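Local coordinates for protein polyketide synthase PksR (Bacillus subtilis, PDB 4U3V) that helps build the antibiotic polyketide bacillaene, this piece of the multifunctional synthase being its double-hotdog enoyl-isomerase domain, at residues A[205-210]-A[247-252]; A[251-254]-A[260-263]; A[265-270]-A[276-281]. All coordinates share one frame; numbering follows the deposited sequence.

Contact 1 (A[205-210]-A[247-252])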
ATOM      1  N   PRO A 205      -4.978  -3.915   1.683  1.00 27.08           N
ATOM      2  CA  PRO A 205      -4.322  -3.262   0.537  1.00 24.95           C
ATOM      3  C   PRO A 205      -4.981  -1.951   0.197  1.00 23.13           C
ATOM      4  O   PRO A 205      -4.336  -1.074  -0.395  1.00 26.65           O
ATOM      5  CB  PRO A 205      -4.510  -4.248  -0.622  1.00 28.58           C
ATOM      6  CG  PRO A 205      -5.368  -5.333  -0.116  1.00 32.59           C
ATOM      7  CD  PRO A 205      -5.478  -5.265   1.370  1.00 29.79           C
ATOM      8  N   LEU A 206      -6.252  -1.775   0.570  1.00 27.53           N
ATOM      9  CA  LEU A 206      -6.861  -0.468   0.324  1.00 28.04           C
ATOM     10  C   LEU A 206      -6.217   0.637   1.141  1.00 24.82           C
ATOM     11  O   LEU A 206      -6.243   1.788   0.703  1.00 28.20           O
ATOM     12  CB  LEU A 206      -8.382  -0.459   0.555  1.00 30.93           C
ATOM     13  CG  LEU A 206      -9.194  -1.453  -0.297  1.00 37.25           C
ATOM     14  CD1 LEU A 206     -10.678  -1.342   0.053  1.00 34.04           C
ATOM     15  CD2 LEU A 206      -8.968  -1.235  -1.786  1.00 39.66           C
ATOM     16  N   MET A 207      -5.566   0.291   2.250  1.00 25.02           N
ATOM     17  CA  MET A 207      -4.908   1.325   3.080  1.00 27.57           C
ATOM     18  C   MET A 207      -3.658   1.816   2.349  1.00 25.53           C
ATOM     19  O   MET A 207      -3.480   3.025   2.034  1.00 25.38           O
ATOM     20  CB  MET A 207      -4.510   0.703   4.422  1.00 30.15           C
ATOM     21  CG  MET A 207      -3.586   1.565   5.263  1.00 35.36           C
ATOM     22  SD  MET A 207      -4.606   2.860   5.979  1.00 39.97           S
ATOM     23  CE  MET A 207      -5.193   1.879   7.365  1.00 37.25           C
ATOM     24  N   THR A 208      -2.847   0.862   1.939  1.00 26.36           N
ATOM     25  CA  THR A 208      -1.632   1.211   1.205  1.00 23.63           C
ATOM     26  C   THR A 208      -1.952   1.875  -0.111  1.00 25.22           C
ATOM     27  O   THR A 208      -1.327   2.854  -0.519  1.00 25.78           O
ATOM     28  CB  THR A 208      -0.829  -0.093   0.974  1.00 27.61           C
ATOM     29  OG1 THR A 208      -0.609  -0.718   2.250  1.00 26.20           O
ATOM     30  CG2 THR A 208       0.481   0.191   0.260  1.00 26.09           C
ATOM     31  N   ASN A 209      -2.972   1.403  -0.802  1.00 24.67           N
ATOM     32  CA  ASN A 209      -3.264   2.029  -2.051  1.00 22.34           C
ATOM     33  C   ASN A 209      -3.793   3.472  -1.856  1.00 23.54           C
ATOM     34  O   ASN A 209      -3.596   4.306  -2.729  1.00 24.40           O
ATOM     35  CB  ASN A 209      -4.283   1.189  -2.842  1.00 22.10           C
ATOM     36  CG  ASN A 209      -4.384   1.634  -4.277  1.00 23.65           C
ATOM     37  OD1 ASN A 209      -3.474   1.381  -5.069  1.00 29.15           O
ATOM     38  ND2 ASN A 209      -5.496   2.343  -4.632  1.00 25.53           N
ATOM     39  N   SER A 210      -4.523   3.727  -0.761  1.00 23.99           N
ATOM     40  CA  SER A 210      -5.036   5.063  -0.506  1.00 27.41           C
ATOM     41  C   SER A 210      -3.873   6.020  -0.349  1.00 23.81           C
ATOM     42  O   SER A 210      -3.949   7.180  -0.807  1.00 26.53           O
ATOM     43  CB  SER A 210      -5.896   5.076   0.759  1.00 30.87           C
ATOM     44  OG  SER A 210      -7.073   4.327   0.477  1.00 33.83           O
ATOM     45  N   CYS A 247     -10.186   7.070   8.813  1.00 36.57           N
ATOM     46  CA  CYS A 247      -8.905   7.408   9.348  1.00 35.31           C
ATOM     47  C   CYS A 247      -8.214   8.397   8.410  1.00 25.73           C
ATOM     48  O   CYS A 247      -8.784   8.802   7.386  1.00 32.66           O
ATOM     49  CB  CYS A 247      -8.043   6.163   9.542  1.00 38.15           C
ATOM     50  SG  CYS A 247      -7.750   5.226   8.026  1.00 46.55           S
ATOM     51  N   TRP A 248      -7.085   8.901   8.884  1.00 30.87           N
ATOM     52  CA  TRP A 248      -6.356   9.952   8.179  1.00 30.29           C
ATOM     53  C   TRP A 248      -4.990   9.456   7.759  1.00 27.56           C
ATOM     54  O   TRP A 248      -4.417   8.580   8.394  1.00 29.13           O
ATOM     55  CB  TRP A 248      -6.164  11.143   9.106  1.00 38.95           C
ATOM     56  CG  TRP A 248      -7.451  11.811   9.506  1.00 37.61           C
ATOM     57  CD1 TRP A 248      -8.322  11.431  10.538  1.00 43.85           C
ATOM     58  CD2 TRP A 248      -8.063  12.994   8.910  1.00 32.60           C
ATOM     59  NE1 TRP A 248      -9.410  12.259  10.585  1.00 42.75           N
ATOM     60  CE2 TRP A 248      -9.316  13.226   9.651  1.00 39.19           C
ATOM     61  CE3 TRP A 248      -7.756  13.819   7.842  1.00 35.97           C
ATOM     62  CZ2 TRP A 248     -10.159  14.299   9.361  1.00 41.74           C
ATOM     63  CZ3 TRP A 248      -8.579  14.933   7.599  1.00 42.73           C
ATOM     64  CH2 TRP A 248      -9.759  15.158   8.338  1.00 41.29           C
ATOM     65  N   LEU A 249      -4.484   9.988   6.646  1.00 31.13           N
ATOM     66  CA  LEU A 249      -3.085   9.690   6.227  1.00 28.65           C
ATOM     67  C   LEU A 249      -2.376  11.050   6.181  1.00 22.98           C
ATOM     68  O   LEU A 249      -2.844  11.946   5.476  1.00 29.19           O
ATOM     69  CB  LEU A 249      -3.072   9.080   4.806  1.00 27.43           C
ATOM     70  CG  LEU A 249      -3.980   7.884   4.534  1.00 30.49           C
ATOM     71  CD1 LEU A 249      -3.851   7.461   3.057  1.00 28.65           C
ATOM     72  CD2 LEU A 249      -3.502   6.780   5.463  1.00 32.51           C
ATOM     73  N   LEU A 250      -1.233  11.161   6.848  1.00 26.54           N
ATOM     74  CA  LEU A 250      -0.442  12.378   6.793  1.00 26.73           C
ATOM     75  C   LEU A 250       0.833  11.983   6.054  1.00 22.01           C
ATOM     76  O   LEU A 250       1.607  11.121   6.505  1.00 25.83           O
ATOM     77  CB  LEU A 250      -0.134  12.861   8.222  1.00 31.40           C
ATOM     78  CG  LEU A 250       0.873  14.015   8.322  1.00 32.90           C
ATOM     79  CD1 LEU A 250       0.475  15.152   7.394  1.00 34.27           C
ATOM     80  CD2 LEU A 250       0.976  14.493   9.763  1.00 42.76           C
ATOM     81  N   ILE A 251       1.022  12.582   4.881  1.00 25.42           N
ATOM     82  CA  ILE A 251       2.062  12.111   3.954  1.00 23.65           C
ATOM     83  C   ILE A 251       3.036  13.254   3.697  1.00 23.57           C
ATOM     84  O   ILE A 251       2.623  14.367   3.438  1.00 27.29           O
ATOM     85  CB  ILE A 251       1.374  11.729   2.627  1.00 24.97           C
ATOM     86  CG1 ILE A 251       0.430  10.548   2.958  1.00 29.57           C
ATOM     87  CG2 ILE A 251       2.423  11.446   1.542  1.00 30.89           C
ATOM     88  CD1 ILE A 251      -0.468  10.140   1.824  1.00 33.39           C
ATOM     89  N   THR A 252       4.318  12.984   3.883  1.00 21.89           N
ATOM     90  CA  THR A 252       5.358  14.000   3.717  1.00 25.76           C
ATOM     91  C   THR A 252       6.394  13.573   2.682  1.00 25.05           C
ATOM     92  O   THR A 252       6.881  12.455   2.730  1.00 25.17           O
ATOM     93  CB  THR A 252       6.027  14.263   5.070  1.00 32.67           C
ATOM     94  OG1 THR A 252       5.016  14.796   5.942  1.00 39.36           O
ATOM     95  CG2 THR A 252       7.119  15.312   4.926  1.00 39.74           C
TER
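L249 pushes one methyl against the helix 205-210 and leaves the other to M207, and through it the strand 247-252 meets the first turns of the hotdog helix. The closest packing is at S210: CD1 of L249 lies 3.7 Å from the backbone C of S210 and 3.9 Å from its CB, so the methyl rests on the helix backbone as much as on a side chain. Toward the start of the strand the fit is looser. CD2 of L249 is 4.1 Å from SD of M207, the two side chains running at a slant to each other, and CE of M207 comes no nearer than 4.3 Å to SG of C247. M207 arrives there by a folded chain: CG lies anti to the backbone N (chi1 168°), and bends at chi2 and chi3 bring the thioether across to the strand. L190, I243 and V267 also touch this methionine. On the far side of the strand, L250 and T252 lie partly open to solvent and leave the helix alone. The hydroxyl of S210 finds its partners away from the strand: OG hydrogen-bonds OG1 of T173 and donates to O of L206 at 2.7 Å, while N of S210 reaches that carbonyl from its opposite face. What joins helix to strand is therefore apolar and sulfur packing, with the serine's polarity spent away from the leucine.

Contact 2 (A[251-254]-A[260-263])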
ATOM      1  N   ILE A 251       1.022  12.582   4.881  1.00 25.42           N
ATOM      2  CA  ILE A 251       2.062  12.111   3.954  1.00 23.65           C
ATOM      3  C   ILE A 251       3.036  13.254   3.697  1.00 23.57           C
ATOM      4  O   ILE A 251       2.623  14.367   3.438  1.00 27.29           O
ATOM      5  CB  ILE A 251       1.374  11.729   2.627  1.00 24.97           C
ATOM      6  CG1 ILE A 251       0.430  10.548   2.958  1.00 29.57           C
ATOM      7  CG2 ILE A 251       2.423  11.446   1.542  1.00 30.89           C
ATOM      8  CD1 ILE A 251      -0.468  10.140   1.824  1.00 33.39           C
ATOM      9  N   THR A 252       4.318  12.984   3.883  1.00 21.89           N
ATOM     10  CA  THR A 252       5.358  14.000   3.717  1.00 25.76           C
ATOM     11  C   THR A 252       6.394  13.573   2.682  1.00 25.05           C
ATOM     12  O   THR A 252       6.881  12.455   2.730  1.00 25.17           O
ATOM     13  CB  THR A 252       6.027  14.263   5.070  1.00 32.67           C
ATOM     14  OG1 THR A 252       5.016  14.796   5.942  1.00 39.36           O
ATOM     15  CG2 THR A 252       7.119  15.312   4.926  1.00 39.74           C
ATOM     16  N   LEU A 253       6.723  14.463   1.754  1.00 23.26           N
ATOM     17  CA  LEU A 253       7.828  14.223   0.827  1.00 23.55           C
ATOM     18  C   LEU A 253       9.161  14.364   1.571  1.00 27.14           C
ATOM     19  O   LEU A 253       9.410  15.367   2.250  1.00 28.67           O
ATOM     20  CB  LEU A 253       7.767  15.251  -0.296  1.00 23.60           C
ATOM     21  CG  LEU A 253       8.866  15.174  -1.353  1.00 25.65           C
ATOM     22  CD1 LEU A 253       8.875  13.834  -2.099  1.00 25.29           C
ATOM     23  CD2 LEU A 253       8.739  16.359  -2.321  1.00 30.03           C
ATOM     24  N   VAL A 254       9.941  13.303   1.537  1.00 22.57           N
ATOM     25  CA  VAL A 254      11.251  13.237   2.220  1.00 25.04           C
ATOM     26  C   VAL A 254      12.479  13.170   1.296  1.00 25.69           C
ATOM     27  O   VAL A 254      13.531  13.747   1.617  1.00 27.74           O
ATOM     28  CB  VAL A 254      11.289  12.099   3.263  1.00 28.99           C
ATOM     29  CG1 VAL A 254      10.232  12.341   4.343  1.00 27.36           C
ATOM     30  CG2 VAL A 254      11.100  10.744   2.605  1.00 28.08           C
ATOM     31  N   MET A 260      13.453   9.314  -8.320  1.00 30.72           N
ATOM     32  CA  MET A 260      12.647   8.578  -7.340  1.00 32.01           C
ATOM     33  C   MET A 260      12.121   9.594  -6.317  1.00 32.24           C
ATOM     34  O   MET A 260      12.876  10.407  -5.781  1.00 31.77           O
ATOM     35  CB  MET A 260      13.496   7.549  -6.613  1.00 29.96           C
ATOM     36  CG  MET A 260      14.158   6.516  -7.539  1.00 38.79           C
ATOM     37  SD  MET A 260      12.904   5.465  -8.309  1.00 46.44           S
ATOM     38  CE  MET A 260      12.000   4.948  -6.859  1.00 40.20           C
ATOM     39  N   LEU A 261      10.860   9.454  -5.955  1.00 27.64           N
ATOM     40  CA  LEU A 261      10.265  10.345  -4.962  1.00 28.60           C
ATOM     41  C   LEU A 261       9.848   9.443  -3.806  1.00 28.19           C
ATOM     42  O   LEU A 261       9.068   8.516  -4.006  1.00 29.17           O
ATOM     43  CB  LEU A 261       8.991  10.999  -5.536  1.00 28.80           C
ATOM     44  CG  LEU A 261       9.295  11.974  -6.677  1.00 33.60           C
ATOM     45  CD1 LEU A 261       8.046  12.173  -7.541  1.00 38.25           C
ATOM     46  CD2 LEU A 261       9.690  13.283  -6.050  1.00 39.68           C
ATOM     47  N   LEU A 262      10.350   9.722  -2.609  1.00 23.33           N
ATOM     48  CA  LEU A 262      10.047   8.874  -1.439  1.00 24.35           C
ATOM     49  C   LEU A 262       9.306   9.715  -0.400  1.00 26.50           C
ATOM     50  O   LEU A 262       9.615  10.907  -0.177  1.00 24.76           O
ATOM     51  CB  LEU A 262      11.321   8.325  -0.785  1.00 26.45           C
ATOM     52  CG  LEU A 262      11.857   7.044  -1.447  1.00 32.14           C
ATOM     53  CD1 LEU A 262      12.398   7.301  -2.844  1.00 37.27           C
ATOM     54  CD2 LEU A 262      12.900   6.352  -0.572  1.00 33.07           C
ATOM     55  N   PHE A 263       8.334   9.078   0.240  1.00 21.06           N
ATOM     56  CA  PHE A 263       7.407   9.742   1.155  1.00 21.23           C
ATOM     57  C   PHE A 263       7.382   8.981   2.461  1.00 26.77           C
ATOM     58  O   PHE A 263       7.503   7.759   2.484  1.00 25.56           O
ATOM     59  CB  PHE A 263       5.963   9.730   0.548  1.00 21.38           C
ATOM     60  CG  PHE A 263       5.841  10.514  -0.700  1.00 22.74           C
ATOM     61  CD1 PHE A 263       5.481  11.853  -0.641  1.00 25.58           C
ATOM     62  CD2 PHE A 263       6.192   9.946  -1.924  1.00 21.48           C
ATOM     63  CE1 PHE A 263       5.407  12.609  -1.807  1.00 26.03           C
ATOM     64  CE2 PHE A 263       6.179  10.724  -3.092  1.00 23.87           C
ATOM     65  CZ  PHE A 263       5.762  12.040  -3.030  1.00 24.55           C
TER
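L253 and F263 face each other as an antiparallel, non-hydrogen-bonded pair with CA atoms 4.5 Å apart, on two strands of one beta hairpin whose short segments run at 136° to each other. One backbone bond ties the segments: N of V254 donates to O of L262 at 3.0 Å, nearly straight and in the carbonyl plane. Beside it, CA of F263 makes a CA-H...O contact with O of T252.

The F263 ring is the centre of the side-chain packing. CD1 of L253 sits over one face in a CH-pi contact, 4.0 Å from the ring centroid and displaced toward the rim, with CE1 and CZ as its nearest ring atoms. The leucine gets there because its CG is anti to the backbone N (chi1 179°), which carries the branch across to the partner strand; the same CD1 methyl touches CD2 of L261 at 4.1 Å. From two residues earlier on the same strand, CG2 of I251 approaches CD1 of F263 at 3.8 Å, slanting in to the ring. V254 works at the other surface of the hairpin. Its CG2 lies between the backbone N and carbonyl carbon and comes to 3.2 Å from O of L262, a tight approach next to the hydrogen bond, while the same methyl also meets CB of L262.

The face bearing I251, L261 and F263 is turned to helix 205-219: I251 rests on A214 and I215, F263 on I215 and L261 on L219. On the other side of the hairpin L262 touches S282 of strand 274-283 and N234 of strand 230-239. Backbone bonds from I251 to I184, on strand 183-190, and from L253 to K182, just before that strand, attach the neighbour on the far edge of strand 247-257.

Contact 3 (A[265-270]-A[276-281])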
ATOM      1  N   VAL A 265       4.612   8.133   5.536  1.00 27.18           N
ATOM      2  CA  VAL A 265       3.163   8.114   5.638  1.00 25.02           C
ATOM      3  C   VAL A 265       2.789   7.677   7.041  1.00 30.39           C
ATOM      4  O   VAL A 265       3.156   6.573   7.458  1.00 30.71           O
ATOM      5  CB  VAL A 265       2.527   7.084   4.674  1.00 27.22           C
ATOM      6  CG1 VAL A 265       1.010   7.132   4.819  1.00 27.65           C
ATOM      7  CG2 VAL A 265       2.932   7.366   3.234  1.00 26.28           C
ATOM      8  N   ASP A 266       2.081   8.545   7.763  1.00 29.05           N
ATOM      9  CA  ASP A 266       1.488   8.146   9.072  1.00 28.69           C
ATOM     10  C   ASP A 266      -0.019   7.991   8.957  1.00 24.75           C
ATOM     11  O   ASP A 266      -0.750   8.865   8.492  1.00 30.85           O
ATOM     12  CB  ASP A 266       1.805   9.183  10.163  1.00 31.47           C
ATOM     13  CG  ASP A 266       3.264   9.167  10.615  1.00 41.01           C
ATOM     14  OD1 ASP A 266       3.895   8.093  10.662  1.00 47.28           O
ATOM     15  OD2 ASP A 266       3.765  10.241  11.017  1.00 51.21           O
ATOM     16  N   VAL A 267      -0.510   6.839   9.420  1.00 29.41           N
ATOM     17  CA  VAL A 267      -1.938   6.609   9.443  1.00 27.65           C
ATOM     18  C   VAL A 267      -2.418   6.906  10.873  1.00 26.90           C
ATOM     19  O   VAL A 267      -1.795   6.422  11.805  1.00 30.13           O
ATOM     20  CB  VAL A 267      -2.255   5.119   9.186  1.00 30.53           C
ATOM     21  CG1 VAL A 267      -3.749   4.968   9.118  1.00 28.89           C
ATOM     22  CG2 VAL A 267      -1.605   4.672   7.856  1.00 30.29           C
ATOM     23  N   ILE A 268      -3.452   7.729  10.983  1.00 31.31           N
ATOM     24  CA  ILE A 268      -3.900   8.264  12.289  1.00 39.31           C
ATOM     25  C   ILE A 268      -5.378   7.942  12.498  1.00 33.53           C
ATOM     26  O   ILE A 268      -6.176   8.013  11.566  1.00 34.94           O
ATOM     27  CB  ILE A 268      -3.670   9.789  12.331  1.00 41.28           C
ATOM     28  CG1 ILE A 268      -2.248  10.107  11.874  1.00 37.30           C
ATOM     29  CG2 ILE A 268      -3.999  10.377  13.709  1.00 38.93           C
ATOM     30  CD1 ILE A 268      -2.149  11.369  11.029  1.00 41.10           C
ATOM     31  N   ASN A 269      -5.751   7.543  13.716  1.00 37.78           N
ATOM     32  CA  ASN A 269      -7.154   7.261  13.994  1.00 38.82           C
ATOM     33  C   ASN A 269      -7.932   8.522  14.351  1.00 52.13           C
ATOM     34  O   ASN A 269      -7.395   9.636  14.270  1.00 47.90           O
ATOM     35  CB  ASN A 269      -7.290   6.191  15.086  1.00 41.67           C
ATOM     36  CG  ASN A 269      -6.677   6.626  16.404  1.00 44.37           C
ATOM     37  OD1 ASN A 269      -6.442   7.818  16.633  1.00 45.56           O
ATOM     38  ND2 ASN A 269      -6.403   5.662  17.274  1.00 44.20           N
ATOM     39  N   GLU A 270      -9.212   8.361  14.677  1.00 52.82           N
ATOM     40  CA  GLU A 270     -10.054   9.521  14.945  1.00 56.48           C
ATOM     41  C   GLU A 270      -9.883  10.007  16.381  1.00 63.75           C
ATOM     42  O   GLU A 270     -10.622  10.876  16.853  1.00 72.80           O
ATOM     43  CB  GLU A 270     -11.509   9.244  14.583  1.00 56.13           C
ATOM     44  CG  GLU A 270     -11.763   9.306  13.080  1.00 67.78           C
ATOM     45  CD  GLU A 270     -13.204   9.622  12.723  1.00 71.11           C
ATOM     46  OE1 GLU A 270     -14.083   8.770  12.979  1.00 69.43           O
ATOM     47  OE2 GLU A 270     -13.456  10.698  12.136  1.00 75.54           O
ATOM     48  N   LEU A 276      -0.317   3.042  12.190  1.00 31.76           N
ATOM     49  CA  LEU A 276       0.464   2.335  11.187  1.00 28.69           C
ATOM     50  C   LEU A 276       1.398   3.380  10.558  1.00 25.66           C
ATOM     51  O   LEU A 276       0.967   4.532  10.395  1.00 28.40           O
ATOM     52  CB  LEU A 276      -0.510   1.805  10.122  1.00 31.56           C
ATOM     53  CG  LEU A 276       0.032   1.245   8.809  1.00 32.29           C
ATOM     54  CD1 LEU A 276       0.904   0.038   9.072  1.00 29.26           C
ATOM     55  CD2 LEU A 276      -1.144   0.842   7.896  1.00 32.58           C
ATOM     56  N   HIS A 277       2.663   3.016  10.383  1.00 24.68           N
ATOM     57  CA  HIS A 277       3.699   3.912   9.822  1.00 29.26           C
ATOM     58  C   HIS A 277       4.276   3.285   8.587  1.00 28.30           C
ATOM     59  O   HIS A 277       4.719   2.128   8.604  1.00 29.20           O
ATOM     60  CB  HIS A 277       4.862   4.188  10.790  1.00 29.06           C
ATOM     61  CG  HIS A 277       4.441   4.654  12.178  1.00 33.52           C
ATOM     62  ND1 HIS A 277       5.112   4.278  13.301  1.00 36.47           N
ATOM     63  CD2 HIS A 277       3.384   5.467  12.608  1.00 43.15           C
ATOM     64  CE1 HIS A 277       4.476   4.775  14.386  1.00 33.99           C
ATOM     65  NE2 HIS A 277       3.462   5.549  13.964  1.00 39.65           N
ATOM     66  N   TYR A 278       4.376   4.076   7.518  1.00 27.34           N
ATOM     67  CA  TYR A 278       5.238   3.710   6.384  1.00 27.33           C
ATOM     68  C   TYR A 278       6.372   4.716   6.274  1.00 29.09           C
ATOM     69  O   TYR A 278       6.147   5.904   6.432  1.00 31.37           O
ATOM     70  CB  TYR A 278       4.478   3.832   5.052  1.00 26.30           C
ATOM     71  CG  TYR A 278       3.190   3.037   4.950  1.00 25.17           C
ATOM     72  CD1 TYR A 278       3.136   1.861   4.184  1.00 27.40           C
ATOM     73  CD2 TYR A 278       2.018   3.510   5.501  1.00 27.06           C
ATOM     74  CE1 TYR A 278       1.946   1.184   4.003  1.00 28.78           C
ATOM     75  CE2 TYR A 278       0.806   2.852   5.299  1.00 29.49           C
ATOM     76  CZ  TYR A 278       0.778   1.672   4.578  1.00 30.58           C
ATOM     77  OH  TYR A 278      -0.430   1.028   4.359  1.00 29.03           O
ATOM     78  N   SER A 279       7.540   4.258   5.886  1.00 29.72           N
ATOM     79  CA  SER A 279       8.654   5.160   5.656  1.00 34.27           C
ATOM     80  C   SER A 279       9.345   4.803   4.337  1.00 28.67           C
ATOM     81  O   SER A 279       9.443   3.621   3.951  1.00 27.44           O
ATOM     82  CB  SER A 279       9.595   5.153   6.887  1.00 36.61           C
ATOM     83  OG  SER A 279      10.799   4.483   6.604  1.00 56.31           O
ATOM     84  N   GLY A 280       9.728   5.815   3.552  1.00 24.50           N
ATOM     85  CA  GLY A 280      10.318   5.543   2.245  1.00 26.57           C
ATOM     86  C   GLY A 280       9.381   4.784   1.322  1.00 26.45           C
ATOM     87  O   GLY A 280       9.780   3.826   0.648  1.00 25.71           O
ATOM     88  N   TYR A 281       8.134   5.249   1.274  1.00 24.75           N
ATOM     89  CA  TYR A 281       7.193   4.832   0.249  1.00 23.32           C
ATOM     90  C   TYR A 281       7.642   5.445  -1.076  1.00 22.66           C
ATOM     91  O   TYR A 281       7.641   6.689  -1.245  1.00 26.13           O
ATOM     92  CB  TYR A 281       5.825   5.360   0.683  1.00 23.97           C
ATOM     93  CG  TYR A 281       4.619   4.749   0.007  1.00 25.88           C
ATOM     94  CD1 TYR A 281       3.668   4.031   0.787  1.00 26.27           C
ATOM     95  CD2 TYR A 281       4.343   4.992  -1.327  1.00 28.96           C
ATOM     96  CE1 TYR A 281       2.529   3.493   0.192  1.00 27.09           C
ATOM     97  CE2 TYR A 281       3.202   4.432  -1.925  1.00 31.30           C
ATOM     98  CZ  TYR A 281       2.298   3.723  -1.145  1.00 31.07           C
ATOM     99  OH  TYR A 281       1.173   3.157  -1.727  1.00 34.86           O
TER
HETATM  100  O   HOH W   1       6.411   7.113   9.185  1.00 39.88           O
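V265 and V267 pair with Y278 and L276 in a regular antiparallel beta hairpin, part of the sheet of the C-terminal hotdog, until G280 and Y281 together face F263 and form a G1 beta bulge; G280 takes the positive phi (61°) that suits glycine there. The backbone ladder comes first. V265 and Y278 exchange two almost straight bonds, N of V265 to O of Y278 at 2.9 Å and N of Y278 to O of V265 at 2.8 Å, and N of V267 then donates to O of L276.

Apolar contacts line the face turned to helix 205-219. V265 and Y278 lie side by side, CB of the valine 3.7 Å from CD2 of the ring. V267 turns CG1 anti to its own N (chi1 -176°), leaving CG2 to meet the ring's edge at CE2 of Y278, 4.0 Å away, and CB of L276. From the bulge itself, CD1 of Y281 reaches CG2 of V265.

On the other face D266 and H277 form the ladder's non-hydrogen-bonded pair. OD1 of D266 lies 3.3 Å from the ring carbon CD2 of H277, with carboxylate and ring planes 68° apart. Their polar partners are others: K138 makes a salt bridge to D266, the imidazole nitrogens bond Q237 and T274, and one water donates to OD1 of D266 at 3.1 Å and to O of Y278 at 3.0 Å.

In the fold
The three contacts follow successive strands of the C-terminal hotdog, packed about helix 205-219. Contacts 1 and 2 share I251 and T252 on strand 247-257, their centres about 13 Å apart; contacts 2 and 3 share strand 260-268, with centres about 12 Å apart. Contact 3 lies nearest contact 1, about 7 Å between centres, and is tied to the helix by two tyrosines: OH of Y278 is 2.7 Å from OG1 of T208, and OH of Y281 is 2.8 Å from O of T208. The bulge is joined to contact 2 where N of Y281 meets O of F263 at 2.9 Å. Neither ligand nor metal takes part in the three contacts.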